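Local coordinates for aminoglycoside N(6')-acetyltransferase type 1 (Salmonella choleraesuis, PDB 2VBQ), which transfers an acetyl group from acetyl-CoA to the 6'-amino group of aminoglycosides, conferring resistance to antibiotics such as amikacin and tobramycin, at residues H33-G36 / L37-L41. Sequence-based numbering, arbitrary orientation.
Sequences HWRG and LRKQL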
loop_
_atom_site.group_PDB
_atom_site.type_symbol
_atom_site.label_atom_id
_atom_site.label_comp_id
_atom_site.label_asym_id
_atom_site.label_seq_id
_atom_site.Cartn_x
_atom_site.Cartn_y
_atom_site.Cartn_z
ATOM N N HIS A 33 -1.985 -5.307 -27.084
ATOM C CA HIS A 33 -3.260 -5.715 -26.495
ATOM C C HIS A 33 -3.454 -5.040 -25.132
ATOM O O HIS A 33 -4.519 -4.475 -24.847
ATOM C CB HIS A 33 -3.327 -7.221 -26.284
ATOM C CG HIS A 33 -3.404 -8.032 -27.538
ATOM N ND1 HIS A 33 -4.121 -7.637 -28.647
ATOM C CD2 HIS A 33 -2.896 -9.251 -27.833
ATOM C CE1 HIS A 33 -4.022 -8.566 -29.584
ATOM N NE2 HIS A 33 -3.294 -9.559 -29.111
ATOM N N TRP A 34 -2.415 -5.111 -24.297
ATOM C CA TRP A 34 -2.436 -4.548 -22.948
ATOM C C TRP A 34 -2.568 -3.016 -22.918
ATOM O O TRP A 34 -3.465 -2.488 -22.260
ATOM C CB TRP A 34 -1.196 -5.024 -22.191
ATOM C CG TRP A 34 -1.010 -4.470 -20.835
ATOM C CD1 TRP A 34 -1.660 -4.842 -19.686
ATOM C CD2 TRP A 34 -0.069 -3.459 -20.463
ATOM N NE1 TRP A 34 -1.179 -4.104 -18.613
ATOM C CE2 TRP A 34 -0.212 -3.244 -19.068
ATOM C CE3 TRP A 34 0.887 -2.715 -21.173
ATOM C CZ2 TRP A 34 0.590 -2.331 -18.360
ATOM C CZ3 TRP A 34 1.678 -1.782 -20.475
ATOM C CH2 TRP A 34 1.527 -1.608 -19.078
ATOM N N ARG A 35 -1.701 -2.310 -23.641
ATOM C CA ARG A 35 -1.799 -0.855 -23.760
ATOM C C ARG A 35 -3.192 -0.409 -24.301
ATOM O O ARG A 35 -3.763 0.562 -23.819
ATOM C CB ARG A 35 -0.691 -0.312 -24.682
ATOM C CG ARG A 35 0.769 -0.443 -24.208
ATOM C CD ARG A 35 1.672 0.445 -25.148
ATOM N NE ARG A 35 2.937 -0.214 -25.497
ATOM C CZ ARG A 35 3.225 -0.710 -26.703
ATOM N NH1 ARG A 35 2.351 -0.613 -27.706
ATOM N NH2 ARG A 35 4.397 -1.300 -26.917
ATOM N N GLY A 36 -3.747 -1.142 -25.265
ATOM C CA GLY A 36 -5.072 -0.788 -25.820
ATOM C C GLY A 36 -6.189 -0.816 -24.780
ATOM O O GLY A 36 -7.083 0.050 -24.775
ATOM N N LEU A 37 -6.137 -1.805 -23.889
ATOM C CA LEU A 37 -7.100 -1.942 -22.805
ATOM C C LEU A 37 -6.834 -1.000 -21.632
ATOM O O LEU A 37 -7.756 -0.405 -21.067
ATOM C CB LEU A 37 -7.100 -3.396 -22.312
ATOM C CG LEU A 37 -7.844 -4.374 -23.198
ATOM C CD1 LEU A 37 -7.398 -5.814 -22.894
ATOM C CD2 LEU A 37 -9.398 -4.178 -23.068
ATOM N N ARG A 38 -5.560 -0.870 -21.267
ATOM C CA ARG A 38 -5.162 -0.031 -20.136
ATOM C C ARG A 38 -5.594 1.430 -20.299
ATOM O O ARG A 38 -5.971 2.104 -19.331
ATOM C CB ARG A 38 -3.649 -0.139 -19.931
ATOM C CG ARG A 38 -3.211 0.065 -18.488
ATOM C CD ARG A 38 -1.793 -0.354 -18.422
ATOM N NE ARG A 38 -1.184 -0.357 -17.100
ATOM C CZ ARG A 38 -0.307 0.547 -16.676
ATOM N NH1 ARG A 38 0.034 1.571 -17.455
ATOM N NH2 ARG A 38 0.229 0.424 -15.464
ATOM N N LYS A 39 -5.559 1.916 -21.538
ATOM C CA LYS A 39 -5.957 3.288 -21.819
ATOM C C LYS A 39 -7.461 3.478 -21.653
ATOM O O LYS A 39 -7.942 4.620 -21.522
ATOM C CB LYS A 39 -5.487 3.695 -23.223
ATOM C CG LYS A 39 -3.979 3.850 -23.283
ATOM C CD LYS A 39 -3.394 3.662 -24.683
ATOM C CE LYS A 39 -2.238 4.616 -24.878
ATOM N NZ LYS A 39 -0.998 3.923 -25.354
ATOM N N GLN A 40 -8.208 2.374 -21.665
ATOM C CA GLN A 40 -9.636 2.448 -21.406
ATOM C C GLN A 40 -9.964 2.359 -19.914
ATOM O O GLN A 40 -10.943 2.950 -19.460
ATOM C CB GLN A 40 -10.406 1.393 -22.189
ATOM C CG GLN A 40 -10.233 1.503 -23.696
ATOM C CD GLN A 40 -10.870 0.334 -24.441
ATOM O OE1 GLN A 40 -12.107 0.211 -24.481
ATOM N NE2 GLN A 40 -10.021 -0.535 -25.036
ATOM N N LEU A 41 -9.156 1.634 -19.143
ATOM C CA LEU A 41 -9.355 1.634 -17.701
ATOM C C LEU A 41 -9.002 3.019 -17.126
ATOM O O LEU A 41 -9.747 3.574 -16.297
ATOM C CB LEU A 41 -8.543 0.537 -16.995
ATOM C CG LEU A 41 -8.590 0.541 -15.456
ATOM C CD1 LEU A 41 -10.032 0.383 -14.917
ATOM C CD2 LEU A 41 -7.673 -0.526 -14.881
#
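Trp34 and Arg38 sit one turn apart on helix 31-41 and run side by side off the same flank. Each has CG anti to its own backbone N (chi1 176° in Trp34), which sends both side chains out in the same direction. The arginine, extended from CG to NE, lays its CD over one face of the indole, displaced toward the rim and 3.1 Å from Trp34 CZ2. Arg38 NE is modelled 2.9 Å from the same Trp34 CZ2; both separations are too short for relaxed contact, and their exact values are doubtful. Ring and guanidinium planes are 34° apart, so the two are tilted rather than stacked flat. The backbones of these residues are joined by the hydrogen bond from Arg38 N to Trp34 O, 2.8 Å, the ordinary i to i+4 bond of an alpha-helix.

Lys39 passes its aliphatic chain across the Arg35 carbonyl, with CB, CG and CD all near Arg35 O and CD closest at 3.2 Å. Its ammonium NZ stays 5.7 Å from Arg35 NE, the two like charges apart. Gln40 extends beyond CG and reaches back one turn: its NE2 donates to Gly36 O at 3.0 Å, almost straight at 175°. Gly36 O lies in the Gln40 amide plane, while NE2 stands well above the carbonyl plane, off the lone pairs. Leu37 meets Phe77 and Ala74 of strand 73-83.

Asp79 ties the main pair together, taking a hydrogen bond from Trp34 NE1 on OD1 and forming a salt bridge to Arg38 NE through OD2, while Asp53 and His50 hold Arg38 NH1. With its three guanidinium nitrogens all hydrogen-bonded, Arg38 is fixed in rotation. The two carboxylates probably offset its charge and hold the group against the indole, placing Arg38 beside the bound bisubstrate analogue and near Trp42, a substrate-binding residue.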